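Long-range contacts in Non-canonical purine NTP pyrophosphatase (Staphylococcus aureus, PDB 4BNQ), which probably hydrolyses non-canonical purine nucleoside triphosphates such as XTP, dITP and ITP to their monophosphates and diphosphate, using magnesium: residues 113-118 and 175-180; 96-101 and 151-156. All coordinates share one frame; numbering follows the deposited sequence.

Contact 1. Residues 113-118 and 175-180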
ATOM      1  N   ALA A 113     -11.519   7.535  -9.257  1.00 31.37           N
ATOM      2  CA  ALA A 113     -10.378   7.250 -10.111  1.00 34.53           C
ATOM      3  C   ALA A 113      -9.295   6.665  -9.229  1.00 33.16           C
ATOM      4  O   ALA A 113      -9.397   6.682  -8.000  1.00 29.76           O
ATOM      5  CB  ALA A 113      -9.874   8.507 -10.811  1.00 29.17           C
ATOM      6  N   GLN A 114      -8.247   6.164  -9.859  1.00 33.32           N
ATOM      7  CA  GLN A 114      -7.186   5.495  -9.138  1.00 33.33           C
ATOM      8  C   GLN A 114      -5.876   5.821  -9.833  1.00 32.68           C
ATOM      9  O   GLN A 114      -5.816   5.846 -11.068  1.00 27.06           O
ATOM     10  CB  GLN A 114      -7.455   3.994  -9.207  1.00 35.83           C
ATOM     11  CG  GLN A 114      -6.512   3.109  -8.447  1.00 36.14           C
ATOM     12  CD  GLN A 114      -6.755   1.646  -8.767  1.00 36.31           C
ATOM     13  OE1 GLN A 114      -6.860   1.267  -9.941  1.00 41.45           O
ATOM     14  NE2 GLN A 114      -6.860   0.818  -7.729  1.00 41.31           N
ATOM     15  N   PHE A 115      -4.834   6.091  -9.051  1.00 28.83           N
ATOM     16  CA  PHE A 115      -3.506   6.275  -9.621  1.00 27.98           C
ATOM     17  C   PHE A 115      -2.774   4.953  -9.507  1.00 29.08           C
ATOM     18  O   PHE A 115      -2.808   4.304  -8.450  1.00 26.11           O
ATOM     19  CB  PHE A 115      -2.718   7.307  -8.833  1.00 31.39           C
ATOM     20  CG  PHE A 115      -2.639   8.646  -9.487  1.00 29.73           C
ATOM     21  CD1 PHE A 115      -2.485   8.761 -10.849  1.00 32.47           C
ATOM     22  CD2 PHE A 115      -2.694   9.804  -8.723  1.00 34.34           C
ATOM     23  CE1 PHE A 115      -2.400  10.013 -11.437  1.00 36.18           C
ATOM     24  CE2 PHE A 115      -2.625  11.047  -9.310  1.00 30.66           C
ATOM     25  CZ  PHE A 115      -2.482  11.154 -10.660  1.00 29.82           C
ATOM     26  N   VAL A 116      -2.101   4.559 -10.578  1.00 26.93           N
ATOM     27  CA  VAL A 116      -1.415   3.278 -10.602  1.00 26.18           C
ATOM     28  C   VAL A 116       0.066   3.466 -10.934  1.00 28.08           C
ATOM     29  O   VAL A 116       0.403   4.242 -11.815  1.00 27.67           O
ATOM     30  CB  VAL A 116      -2.090   2.317 -11.608  1.00 27.63           C
ATOM     31  CG1 VAL A 116      -1.320   1.018 -11.705  1.00 25.84           C
ATOM     32  CG2 VAL A 116      -3.541   2.039 -11.181  1.00 28.17           C
ATOM     33  N   CYS A 117       0.947   2.787 -10.202  1.00 28.27           N
ATOM     34  CA  CYS A 117       2.375   2.838 -10.484  1.00 24.33           C
ATOM     35  C   CYS A 117       2.994   1.450 -10.468  1.00 27.55           C
ATOM     36  O   CYS A 117       2.902   0.732  -9.461  1.00 28.62           O
ATOM     37  CB  CYS A 117       3.110   3.709  -9.473  1.00 24.58           C
ATOM     38  SG  CYS A 117       4.924   3.478  -9.583  1.00 27.72           S
ATOM     39  N   VAL A 118       3.617   1.076 -11.584  1.00 27.23           N
ATOM     40  CA  VAL A 118       4.396  -0.152 -11.646  1.00 27.94           C
ATOM     41  C   VAL A 118       5.882   0.158 -11.796  1.00 24.90           C
ATOM     42  O   VAL A 118       6.285   0.839 -12.727  1.00 24.27           O
ATOM     43  CB  VAL A 118       3.978  -1.053 -12.802  1.00 25.30           C
ATOM     44  CG1 VAL A 118       4.920  -2.255 -12.879  1.00 25.33           C
ATOM     45  CG2 VAL A 118       2.531  -1.507 -12.622  1.00 27.71           C
ATOM     46  N   ILE A 175       2.127   8.943   0.660  1.00 29.52           N
ATOM     47  CA  ILE A 175       0.872   8.294   0.280  1.00 27.92           C
ATOM     48  C   ILE A 175       0.663   7.978  -1.197  1.00 30.50           C
ATOM     49  O   ILE A 175      -0.342   7.376  -1.549  1.00 32.13           O
ATOM     50  CB  ILE A 175      -0.351   9.093   0.783  1.00 28.87           C
ATOM     51  CG1 ILE A 175      -0.350  10.503   0.197  1.00 28.07           C
ATOM     52  CG2 ILE A 175      -0.392   9.128   2.322  1.00 30.34           C
ATOM     53  CD1 ILE A 175      -1.329  10.669  -0.932  1.00 33.53           C
ATOM     54  N   SER A 176       1.591   8.366  -2.061  1.00 23.61           N
ATOM     55  CA  SER A 176       1.351   8.197  -3.485  1.00 25.26           C
ATOM     56  C   SER A 176       1.409   6.728  -3.884  1.00 25.60           C
ATOM     57  O   SER A 176       1.951   5.892  -3.159  1.00 25.63           O
ATOM     58  CB  SER A 176       2.366   8.989  -4.311  1.00 23.81           C
ATOM     59  OG  SER A 176       3.636   8.337  -4.289  1.00 25.70           O
ATOM     60  N   HIS A 177       0.836   6.435  -5.045  1.00 23.60           N
ATOM     61  CA  HIS A 177       0.925   5.133  -5.692  1.00 26.55           C
ATOM     62  C   HIS A 177       2.383   4.700  -5.909  1.00 25.99           C
ATOM     63  O   HIS A 177       2.715   3.512  -5.830  1.00 25.32           O
ATOM     64  CB  HIS A 177       0.169   5.179  -7.029  1.00 22.50           C
ATOM     65  CG  HIS A 177       0.579   6.304  -7.929  1.00 24.62           C
ATOM     66  ND1 HIS A 177       0.537   7.637  -7.518  1.00 26.84           N
ATOM     67  CD2 HIS A 177       1.028   6.320  -9.188  1.00 24.92           C
ATOM     68  CE1 HIS A 177       0.954   8.396  -8.506  1.00 25.45           C
ATOM     69  NE2 HIS A 177       1.250   7.638  -9.541  1.00 26.23           N
ATOM     70  N   ARG A 178       3.242   5.674  -6.176  1.00 22.31           N
ATOM     71  CA  ARG A 178       4.656   5.414  -6.385  1.00 23.92           C
ATOM     72  C   ARG A 178       5.327   5.087  -5.045  1.00 25.46           C
ATOM     73  O   ARG A 178       6.185   4.226  -4.984  1.00 26.29           O
ATOM     74  CB  ARG A 178       5.309   6.622  -7.051  1.00 20.23           C
ATOM     75  CG  ARG A 178       6.763   6.444  -7.468  1.00 25.29           C
ATOM     76  CD  ARG A 178       7.086   7.261  -8.744  1.00 25.84           C
ATOM     77  NE  ARG A 178       6.239   8.428  -8.862  1.00 31.64           N
ATOM     78  CZ  ARG A 178       5.376   8.654  -9.843  1.00 27.13           C
ATOM     79  NH1 ARG A 178       5.246   7.810 -10.864  1.00 28.54           N
ATOM     80  NH2 ARG A 178       4.636   9.747  -9.790  1.00 29.53           N
ATOM     81  N   ARG A 179       4.932   5.766  -3.972  1.00 24.89           N
ATOM     82  CA  ARG A 179       5.428   5.399  -2.649  1.00 24.33           C
ATOM     83  C   ARG A 179       5.053   3.960  -2.338  1.00 25.65           C
ATOM     84  O   ARG A 179       5.868   3.206  -1.811  1.00 27.15           O
ATOM     85  CB  ARG A 179       4.877   6.324  -1.565  1.00 25.26           C
ATOM     86  CG  ARG A 179       5.166   5.836  -0.151  1.00 30.21           C
ATOM     87  CD  ARG A 179       6.666   5.762   0.111  1.00 30.74           C
ATOM     88  NE  ARG A 179       6.980   5.048   1.343  1.00 38.46           N
ATOM     89  CZ  ARG A 179       7.335   5.638   2.475  1.00 41.01           C
ATOM     90  NH1 ARG A 179       7.423   6.961   2.529  1.00 41.51           N
ATOM     91  NH2 ARG A 179       7.602   4.908   3.550  1.00 42.61           N
ATOM     92  N   ASN A 180       3.830   3.570  -2.680  1.00 23.78           N
ATOM     93  CA  ASN A 180       3.369   2.220  -2.357  1.00 26.73           C
ATOM     94  C   ASN A 180       4.111   1.146  -3.137  1.00 28.19           C
ATOM     95  O   ASN A 180       4.412   0.094  -2.593  1.00 29.50           O
ATOM     96  CB  ASN A 180       1.857   2.073  -2.576  1.00 26.78           C
ATOM     97  CG  ASN A 180       1.056   2.736  -1.487  1.00 27.96           C
ATOM     98  OD1 ASN A 180       1.554   2.945  -0.384  1.00 30.46           O
ATOM     99  ND2 ASN A 180      -0.188   3.085  -1.789  1.00 28.93           N
TER
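H177 and R178 meet F115 and C117 where the first turn of helix 177-191 lies on strand 112-123. The strand belongs to the antiparallel sheet of this Ham1-family enzyme, and the helix starts over its face. S176 is the N-cap residue. Its OG accepts from R179 N at 2.9 Å, a capping bond at the start of the helix. H177 has the largest share of the contact. Its CG lies between the backbone N and the carbonyl carbon (chi1 53°), which turns the imidazole toward the strand. The ring makes an offset stack with the F115 ring, with centroids 4.6 Å apart and planes at 14°. F115 CB sits over the imidazole face, 3.6 Å from the ring centroid, in a CH-pi contact. V116 O lies at the imidazole edge, 3.4 Å from CD2 of H177. C117 CB comes within 3.4 Å of H177 CD2, oblique to the ring. H177 ND1 is buried and has no polar partner in the model. R178 follows, its CA and the root of its side chain against C117 SG. Its bent side chain runs on to salt bridges with D67 and D16 and also touches S69 and F149. H177 and R178 are both predicted to bind substrate, so the contact probably borders the nucleotide site. The cysteine closes the contact: C117 SG lies 3.7 Å from R178 CA.

Contact 2. Residues 96-101 and 151-156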
ATOM      1  N   ALA A  96      -2.801  19.789 -21.497  1.00 34.76           N
ATOM      2  CA  ALA A  96      -3.782  19.336 -22.494  1.00 32.62           C
ATOM      3  C   ALA A  96      -4.472  18.052 -22.040  1.00 31.56           C
ATOM      4  O   ALA A  96      -5.684  17.862 -22.229  1.00 34.01           O
ATOM      5  CB  ALA A  96      -3.126  19.128 -23.852  1.00 32.37           C
ATOM      6  N   ASN A  97      -3.692  17.164 -21.445  1.00 31.95           N
ATOM      7  CA  ASN A  97      -4.235  15.920 -20.928  1.00 32.63           C
ATOM      8  C   ASN A  97      -5.302  16.166 -19.870  1.00 29.68           C
ATOM      9  O   ASN A  97      -6.333  15.498 -19.855  1.00 26.43           O
ATOM     10  CB  ASN A  97      -3.100  15.059 -20.376  1.00 30.88           C
ATOM     11  CG  ASN A  97      -2.148  14.605 -21.461  1.00 34.04           C
ATOM     12  OD1 ASN A  97      -2.503  14.627 -22.646  1.00 36.48           O
ATOM     13  ND2 ASN A  97      -0.943  14.181 -21.074  1.00 28.69           N
ATOM     14  N   ILE A  98      -5.054  17.140 -19.000  1.00 31.32           N
ATOM     15  CA  ILE A  98      -6.000  17.458 -17.935  1.00 35.79           C
ATOM     16  C   ILE A  98      -7.290  18.007 -18.531  1.00 32.82           C
ATOM     17  O   ILE A  98      -8.383  17.602 -18.132  1.00 31.40           O
ATOM     18  CB  ILE A  98      -5.416  18.484 -16.922  1.00 27.66           C
ATOM     19  CG1 ILE A  98      -4.294  17.840 -16.106  1.00 25.75           C
ATOM     20  CG2 ILE A  98      -6.507  19.049 -16.031  1.00 22.71           C
ATOM     21  CD1 ILE A  98      -3.494  18.838 -15.241  1.00 22.11           C
ATOM     22  N   GLU A  99      -7.160  18.922 -19.492  1.00 38.84           N
ATOM     23  CA  GLU A  99      -8.334  19.555 -20.106  1.00 35.91           C
ATOM     24  C   GLU A  99      -9.203  18.536 -20.808  1.00 33.44           C
ATOM     25  O   GLU A  99     -10.423  18.535 -20.643  1.00 34.45           O
ATOM     26  CB  GLU A  99      -7.929  20.684 -21.057  1.00 36.94           C
ATOM     27  CG  GLU A  99      -7.284  21.878 -20.348  1.00 38.39           C
ATOM     28  CD  GLU A  99      -8.118  22.390 -19.178  1.00 51.00           C
ATOM     29  OE1 GLU A  99      -9.368  22.333 -19.244  1.00 54.46           O
ATOM     30  OE2 GLU A  99      -7.531  22.862 -18.175  1.00 59.03           O
ATOM     31  N   LYS A 100      -8.569  17.635 -21.548  1.00 33.45           N
ATOM     32  CA  LYS A 100      -9.313  16.549 -22.182  1.00 36.64           C
ATOM     33  C   LYS A 100     -10.070  15.694 -21.168  1.00 34.28           C
ATOM     34  O   LYS A 100     -11.280  15.507 -21.288  1.00 37.12           O
ATOM     35  CB  LYS A 100      -8.398  15.655 -23.005  1.00 32.74           C
ATOM     36  CG  LYS A 100      -9.170  14.558 -23.711  1.00 32.91           C
ATOM     37  CD  LYS A 100      -8.242  13.716 -24.579  1.00 35.81           C
ATOM     38  CE  LYS A 100      -8.985  12.563 -25.222  1.00 33.35           C
ATOM     39  NZ  LYS A 100      -8.063  11.794 -26.089  1.00 43.95           N
ATOM     40  N   LEU A 101      -9.360  15.185 -20.169  1.00 35.73           N
ATOM     41  CA  LEU A 101      -9.996  14.380 -19.134  1.00 33.12           C
ATOM     42  C   LEU A 101     -11.146  15.127 -18.468  1.00 31.94           C
ATOM     43  O   LEU A 101     -12.221  14.572 -18.299  1.00 30.29           O
ATOM     44  CB  LEU A 101      -8.977  13.938 -18.095  1.00 28.58           C
ATOM     45  CG  LEU A 101      -9.568  13.043 -17.007  1.00 30.85           C
ATOM     46  CD1 LEU A 101     -10.306  11.884 -17.623  1.00 33.70           C
ATOM     47  CD2 LEU A 101      -8.445  12.520 -16.156  1.00 38.70           C
ATOM     48  N   TYR A 151      -1.370  14.563 -13.676  1.00 24.47           N
ATOM     49  CA  TYR A 151      -2.753  14.798 -13.288  1.00 25.25           C
ATOM     50  C   TYR A 151      -2.866  15.196 -11.826  1.00 26.36           C
ATOM     51  O   TYR A 151      -3.973  15.290 -11.289  1.00 24.67           O
ATOM     52  CB  TYR A 151      -3.627  13.567 -13.564  1.00 25.16           C
ATOM     53  CG  TYR A 151      -3.685  13.178 -15.023  1.00 28.37           C
ATOM     54  CD1 TYR A 151      -4.595  13.776 -15.891  1.00 29.38           C
ATOM     55  CD2 TYR A 151      -2.830  12.214 -15.536  1.00 28.96           C
ATOM     56  CE1 TYR A 151      -4.646  13.424 -17.234  1.00 25.81           C
ATOM     57  CE2 TYR A 151      -2.873  11.857 -16.875  1.00 31.80           C
ATOM     58  CZ  TYR A 151      -3.781  12.469 -17.715  1.00 31.29           C
ATOM     59  OH  TYR A 151      -3.821  12.104 -19.034  1.00 28.26           O
ATOM     60  N   ASP A 152      -1.732  15.446 -11.181  1.00 29.64           N
ATOM     61  CA  ASP A 152      -1.768  15.850  -9.775  1.00 24.04           C
ATOM     62  C   ASP A 152      -2.824  16.923  -9.410  1.00 23.60           C
ATOM     63  O   ASP A 152      -3.527  16.770  -8.407  1.00 23.99           O
ATOM     64  CB  ASP A 152      -0.368  16.249  -9.294  1.00 22.30           C
ATOM     65  CG  ASP A 152       0.536  15.051  -9.105  1.00 26.48           C
ATOM     66  OD1 ASP A 152       0.025  13.924  -9.293  1.00 24.22           O
ATOM     67  OD2 ASP A 152       1.743  15.218  -8.757  1.00 25.56           O
ATOM     68  N   PRO A 153      -2.961  17.994 -10.229  1.00 25.68           N
ATOM     69  CA  PRO A 153      -3.874  19.060  -9.784  1.00 22.50           C
ATOM     70  C   PRO A 153      -5.367  18.704  -9.788  1.00 26.00           C
ATOM     71  O   PRO A 153      -6.172  19.447  -9.218  1.00 24.62           O
ATOM     72  CB  PRO A 153      -3.604  20.195 -10.775  1.00 22.83           C
ATOM     73  CG  PRO A 153      -2.238  19.887 -11.354  1.00 28.39           C
ATOM     74  CD  PRO A 153      -2.200  18.395 -11.429  1.00 23.35           C
ATOM     75  N   ILE A 154      -5.748  17.599 -10.417  1.00 25.99           N
ATOM     76  CA  ILE A 154      -7.162  17.229 -10.422  1.00 25.78           C
ATOM     77  C   ILE A 154      -7.423  15.915  -9.702  1.00 25.22           C
ATOM     78  O   ILE A 154      -8.541  15.408  -9.710  1.00 26.15           O
ATOM     79  CB  ILE A 154      -7.736  17.138 -11.853  1.00 25.39           C
ATOM     80  CG1 ILE A 154      -7.161  15.932 -12.580  1.00 24.83           C
ATOM     81  CG2 ILE A 154      -7.473  18.419 -12.616  1.00 23.43           C
ATOM     82  CD1 ILE A 154      -7.736  15.718 -13.987  1.00 25.21           C
ATOM     83  N   PHE A 155      -6.392  15.347  -9.090  1.00 21.43           N
ATOM     84  CA  PHE A 155      -6.589  14.110  -8.355  1.00 25.09           C
ATOM     85  C   PHE A 155      -6.811  14.398  -6.857  1.00 27.19           C
ATOM     86  O   PHE A 155      -5.859  14.584  -6.088  1.00 23.73           O
ATOM     87  CB  PHE A 155      -5.408  13.152  -8.557  1.00 29.19           C
ATOM     88  CG  PHE A 155      -5.691  11.738  -8.104  1.00 27.19           C
ATOM     89  CD1 PHE A 155      -6.237  10.806  -8.980  1.00 28.54           C
ATOM     90  CD2 PHE A 155      -5.416  11.342  -6.806  1.00 24.01           C
ATOM     91  CE1 PHE A 155      -6.503   9.501  -8.563  1.00 28.08           C
ATOM     92  CE2 PHE A 155      -5.676  10.039  -6.385  1.00 27.10           C
ATOM     93  CZ  PHE A 155      -6.225   9.121  -7.265  1.00 29.83           C
ATOM     94  N   TYR A 156      -8.083  14.416  -6.462  1.00 27.02           N
ATOM     95  CA  TYR A 156      -8.500  14.753  -5.112  1.00 23.89           C
ATOM     96  C   TYR A 156      -8.399  13.507  -4.249  1.00 26.98           C
ATOM     97  O   TYR A 156      -8.870  12.428  -4.632  1.00 25.96           O
ATOM     98  CB  TYR A 156      -9.936  15.296  -5.136  1.00 24.65           C
ATOM     99  CG  TYR A 156     -10.524  15.560  -3.777  1.00 27.65           C
ATOM    100  CD1 TYR A 156     -10.220  16.719  -3.082  1.00 30.37           C
ATOM    101  CD2 TYR A 156     -11.395  14.656  -3.195  1.00 28.61           C
ATOM    102  CE1 TYR A 156     -10.753  16.960  -1.825  1.00 31.42           C
ATOM    103  CE2 TYR A 156     -11.944  14.890  -1.941  1.00 30.94           C
ATOM    104  CZ  TYR A 156     -11.616  16.042  -1.262  1.00 29.51           C
ATOM    105  OH  TYR A 156     -12.157  16.290  -0.031  1.00 33.63           O
TER
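N97, I98 and L101 of helix 94-104 pack against Y151, P153 and I154, in the turn and short 3-10 segment that lead into strand 155-157. The contact is almost wholly apolar. N97 comes first, with its CB 3.3 Å from Y151 OH. Its amide and the phenol ring are 24° apart in plane. The amide does not bond to the tyrosine; it is held by the backbone of A85 and A88, while Y151 OH bonds to S84 O. Both polar ends are thus tied to the same loop. The backbone O of N97 lies at the edge of the Y151 ring, 3.7 Å from CE1.

I98 reaches three residues with its two branches, CG1 and CD1 on the long one and CG2 as the short one. Its CG1 lies 4.1 Å from Y151 CD1. CG2, anti to the backbone N, comes within 3.6 Å of I154 CG2. CD1 meets P153 CD at 4.0 Å, the two side chains crossing at about a right angle. L101, one turn after N97, uses a single methyl. Its CD2 lies 3.9 Å from I154 CD1 and also touches Y151 CE1. I154 CG1 lies between its backbone N and carbonyl carbon (chi1 70°), and CD1 extends from it to this methyl.

Y151 and D152 are predicted to bind substrate, so the helix backs a loop of the probable nucleotide site. Around the contact, L101 and Y151 rest on L71 of strand 64-73, I154 touches I139 of strand 126-139, and Y151 reaches F115 of strand 112-123.

Overall arrangement
Contacts 1 and 2 lie 15 Å apart, centre to centre, and both reach the same antiparallel sheet. They meet at F115. Its CE2 lies 3.4 Å from F155 CG, in a ring stack, and its CZ is 3.9 Å from Y151 CB. The F115 ring is thus sandwiched, with H177 over one face and F155 over the other. Their segments alternate along the chain. Both contacts supply residues of the predicted substrate site. The side chains of Y151 and H177 are about 9 Å apart at their nearest atoms. D152 forms a salt bridge with K172, also predicted to bind substrate.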